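Local coordinates for putative phosphomethylpyrimidine kinase (Bacteroides thetaiotaomicron, PDB 3MBH), which binds pyridoxal and probably phosphorylates it with ATP, as a ribokinase-like kinase, at residues L41-V45 against Y85-Q91. Sequence-based numbering, arbitrary orientation.
Sequences LPTAV and YLGSPRQ. With PXL (3-hydroxy-5-(hydroxymethyl)-2-methylisonicotinaldehyde), chain G.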
ATOM      1  N   LEU A  41     -19.273  17.677  18.585  1.00 15.40           N
ATOM      2  CA  LEU A  41     -20.057  18.443  19.558  1.00 15.33           C
ATOM      3  C   LEU A  41     -19.023  19.165  20.421  1.00 15.26           C
ATOM      4  O   LEU A  41     -18.582  18.637  21.414  1.00 15.04           O
ATOM      5  CB  LEU A  41     -20.900  17.540  20.438  1.00 14.49           C
ATOM      6  CG  LEU A  41     -21.866  18.254  21.399  1.00 14.84           C
ATOM      7  CD1 LEU A  41     -22.804  19.173  20.615  1.00 14.61           C
ATOM      8  CD2 LEU A  41     -22.630  17.209  22.236  1.00 13.86           C
ATOM      9  N   PRO A  42     -18.621  20.373  20.013  1.00 15.16           N
ATOM     10  CA  PRO A  42     -17.482  21.028  20.607  1.00 14.94           C
ATOM     11  C   PRO A  42     -17.787  21.594  21.998  1.00 15.38           C
ATOM     12  O   PRO A  42     -18.838  22.183  22.198  1.00 14.34           O
ATOM     13  CB  PRO A  42     -17.157  22.146  19.598  1.00 16.00           C
ATOM     14  CG  PRO A  42     -18.499  22.456  18.959  1.00 15.48           C
ATOM     15  CD  PRO A  42     -19.178  21.134  18.871  1.00 15.80           C
ATOM     16  N   THR A  43     -16.890  21.336  22.957  1.00 15.35           N
ATOM     17  CA  THR A  43     -17.096  21.676  24.366  1.00 15.26           C
ATOM     18  C   THR A  43     -16.554  23.057  24.717  1.00 15.36           C
ATOM     19  O   THR A  43     -16.976  23.661  25.729  1.00 15.78           O
ATOM     20  CB  THR A  43     -16.452  20.628  25.252  1.00 16.32           C
ATOM     21  OG1 THR A  43     -15.041  20.565  24.946  1.00 15.88           O
ATOM     22  CG2 THR A  43     -17.134  19.180  25.009  1.00 13.82           C
ATOM     23  N   ALA A  44     -15.634  23.537  23.890  1.00 14.04           N
ATOM     24  CA  ALA A  44     -14.882  24.762  24.139  1.00 14.50           C
ATOM     25  C   ALA A  44     -14.072  25.070  22.895  1.00 13.89           C
ATOM     26  O   ALA A  44     -13.792  24.173  22.118  1.00 15.21           O
ATOM     27  CB  ALA A  44     -13.928  24.637  25.346  1.00 12.47           C
ATOM     28  N   VAL A  45     -13.684  26.328  22.750  1.00 13.41           N
ATOM     29  CA  VAL A  45     -12.710  26.771  21.757  1.00 14.58           C
ATOM     30  C   VAL A  45     -11.480  27.360  22.422  1.00 15.10           C
ATOM     31  O   VAL A  45     -11.593  28.248  23.261  1.00 15.13           O
ATOM     32  CB  VAL A  45     -13.328  27.757  20.787  1.00 15.39           C
ATOM     33  CG1 VAL A  45     -12.243  28.377  19.842  1.00 11.27           C
ATOM     34  CG2 VAL A  45     -14.331  26.979  19.952  1.00 15.11           C
ATOM     35  N   TYR A  85     -12.250  16.104  26.833  1.00 14.58           N
ATOM     36  CA  TYR A  85     -12.151  17.365  27.557  1.00 14.80           C
ATOM     37  C   TYR A  85     -13.479  18.135  27.468  1.00 14.64           C
ATOM     38  O   TYR A  85     -13.937  18.439  26.409  1.00 14.33           O
ATOM     39  CB  TYR A  85     -10.987  18.184  27.003  1.00 15.33           C
ATOM     40  CG  TYR A  85     -10.656  19.479  27.731  1.00 15.51           C
ATOM     41  CD1 TYR A  85     -11.465  20.605  27.579  1.00 17.13           C
ATOM     42  CD2 TYR A  85      -9.550  19.572  28.597  1.00 15.98           C
ATOM     43  CE1 TYR A  85     -11.186  21.781  28.231  1.00 17.06           C
ATOM     44  CE2 TYR A  85      -9.264  20.755  29.229  1.00 17.71           C
ATOM     45  CZ  TYR A  85     -10.106  21.859  29.053  1.00 18.37           C
ATOM     46  OH  TYR A  85      -9.843  23.053  29.667  1.00 18.86           O
ATOM     47  N   LEU A  86     -14.050  18.471  28.611  1.00 15.40           N
ATOM     48  CA  LEU A  86     -15.299  19.224  28.715  1.00 15.99           C
ATOM     49  C   LEU A  86     -15.036  20.635  29.209  1.00 15.98           C
ATOM     50  O   LEU A  86     -14.075  20.898  29.924  1.00 16.23           O
ATOM     51  CB  LEU A  86     -16.268  18.526  29.676  1.00 16.16           C
ATOM     52  CG  LEU A  86     -16.541  17.066  29.350  1.00 14.71           C
ATOM     53  CD1 LEU A  86     -17.536  16.412  30.374  1.00 15.38           C
ATOM     54  CD2 LEU A  86     -17.065  16.875  27.928  1.00 15.02           C
ATOM     55  N   GLY A  87     -15.865  21.559  28.806  1.00 16.11           N
ATOM     56  CA  GLY A  87     -15.607  22.978  29.046  1.00 15.88           C
ATOM     57  C   GLY A  87     -16.133  23.613  30.325  1.00 17.23           C
ATOM     58  O   GLY A  87     -15.774  24.748  30.629  1.00 16.89           O
ATOM     59  N   SER A  88     -17.007  22.913  31.062  1.00 17.03           N
ATOM     60  CA  SER A  88     -17.424  23.371  32.372  1.00 17.12           C
ATOM     61  C   SER A  88     -18.045  22.185  33.124  1.00 17.54           C
ATOM     62  O   SER A  88     -18.396  21.183  32.537  1.00 17.06           O
ATOM     63  CB  SER A  88     -18.463  24.526  32.263  1.00 17.76           C
ATOM     64  OG  SER A  88     -19.768  23.999  31.965  1.00 15.98           O
ATOM     65  N   PRO A  89     -18.218  22.302  34.430  1.00 17.19           N
ATOM     66  CA  PRO A  89     -18.911  21.216  35.142  1.00 17.31           C
ATOM     67  C   PRO A  89     -20.376  20.993  34.752  1.00 16.48           C
ATOM     68  O   PRO A  89     -20.907  19.902  34.978  1.00 16.13           O
ATOM     69  CB  PRO A  89     -18.781  21.610  36.618  1.00 17.38           C
ATOM     70  CG  PRO A  89     -17.619  22.601  36.609  1.00 20.04           C
ATOM     71  CD  PRO A  89     -17.641  23.307  35.320  1.00 17.06           C
ATOM     72  N   ARG A  90     -21.022  22.017  34.204  1.00 15.39           N
ATOM     73  CA  ARG A  90     -22.399  21.921  33.732  1.00 15.46           C
ATOM     74  C   ARG A  90     -22.534  20.943  32.531  1.00 15.12           C
ATOM     75  O   ARG A  90     -23.598  20.451  32.235  1.00 15.09           O
ATOM     76  CB  ARG A  90     -22.923  23.316  33.352  1.00 14.17           C
ATOM     77  CG  ARG A  90     -23.132  24.197  34.549  1.00 15.63           C
ATOM     78  CD  ARG A  90     -23.335  25.678  34.278  1.00 15.86           C
ATOM     79  NE  ARG A  90     -22.050  26.302  33.911  1.00 16.03           N
ATOM     80  CZ  ARG A  90     -21.772  26.839  32.731  1.00 16.47           C
ATOM     81  NH1 ARG A  90     -22.683  26.923  31.778  1.00 12.88           N
ATOM     82  NH2 ARG A  90     -20.578  27.379  32.530  1.00 16.60           N
ATOM     83  N   GLN A  91     -21.445  20.693  31.835  1.00 15.55           N
ATOM     84  CA  GLN A  91     -21.501  19.836  30.669  1.00 16.66           C
ATOM     85  C   GLN A  91     -21.718  18.389  31.019  1.00 15.67           C
ATOM     86  O   GLN A  91     -22.259  17.660  30.218  1.00 16.19           O
ATOM     87  CB  GLN A  91     -20.239  19.973  29.800  1.00 15.83           C
ATOM     88  CG  GLN A  91     -20.073  21.396  29.293  1.00 16.12           C
ATOM     89  CD  GLN A  91     -19.026  21.555  28.219  1.00 14.41           C
ATOM     90  OE1 GLN A  91     -18.422  20.570  27.792  1.00 13.33           O
ATOM     91  NE2 GLN A  91     -18.762  22.803  27.819  1.00 14.15           N
TER
HETATM   92  OP4 PXL G 400      -7.218  15.449  26.343  1.00 34.53           O
HETATM   93  C5A PXL G 400      -6.155  16.323  26.691  1.00 27.75           C
HETATM   94  C5  PXL G 400      -6.616  17.769  26.476  1.00 24.58           C
HETATM   95  C6  PXL G 400      -7.701  18.158  25.718  1.00 22.67           C
HETATM   96  N1  PXL G 400      -8.060  19.436  25.601  1.00 21.31           N
HETATM   97  C2  PXL G 400      -7.421  20.497  26.135  1.00 23.61           C
HETATM   98  C3  PXL G 400      -6.233  20.212  26.952  1.00 23.63           C
HETATM   99  C4  PXL G 400      -5.856  18.790  27.135  1.00 25.70           C
HETATM  100  C4A PXL G 400      -4.674  18.343  27.868  1.00 27.24           C
HETATM  101  O4A PXL G 400      -3.910  19.228  28.091  1.00 36.52           O
HETATM  102  O3  PXL G 400      -5.516  21.147  27.594  1.00 25.80           O
HETATM  103  C2A PXL G 400      -7.984  21.871  25.814  1.00 22.34           C
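Gln91 and Thr43 meet at about a right angle, and the amide of Gln91 serves both segments at once. Gln91 NE2 donates to Thr43 O over 2.9 Å, nearly straight at 165° and on a lone pair in the carbonyl plane; a second bond from NE2 goes to Thr61 OG1. Gln91 OE1 accepts from Gly87 N at 2.9 Å, the donor lying well above the amide's carbonyl plane. Glutamine suits this place because one flat group offers donor and acceptor, and its chain, extended beyond CG, reaches from the start of helix 91-102 to Thr43. Replaced by alanine, this position would probably leave Thr43 O and Gly87 N without these partners and open a gap beside Thr43 CB. Gly87 fits closely, since a side chain would run into Thr43 O. Thr43 is equally two-sided: chi1 of 59° sets Thr43 OG1 between its own N and carbonyl carbon, from where it donates to Tyr85 O at 2.8 Å, while Thr43 CG2 packs on Leu86 CD2 at 3.7 Å. Held through its carbonyl, Tyr85 lays one ring face against pyridoxal, whose methyl C2A lies over the middle of the Tyr85 ring, 3.7 Å above its plane; Tyr85 CD2 comes within 3.3 Å of PXL N1. The contact thus ties strand 44-46, lying between strands 9-17 and 57-59, to the loop after strand 80-83, which supplies an aromatic wall of the pyridoxal pocket in this ribokinase-like fold.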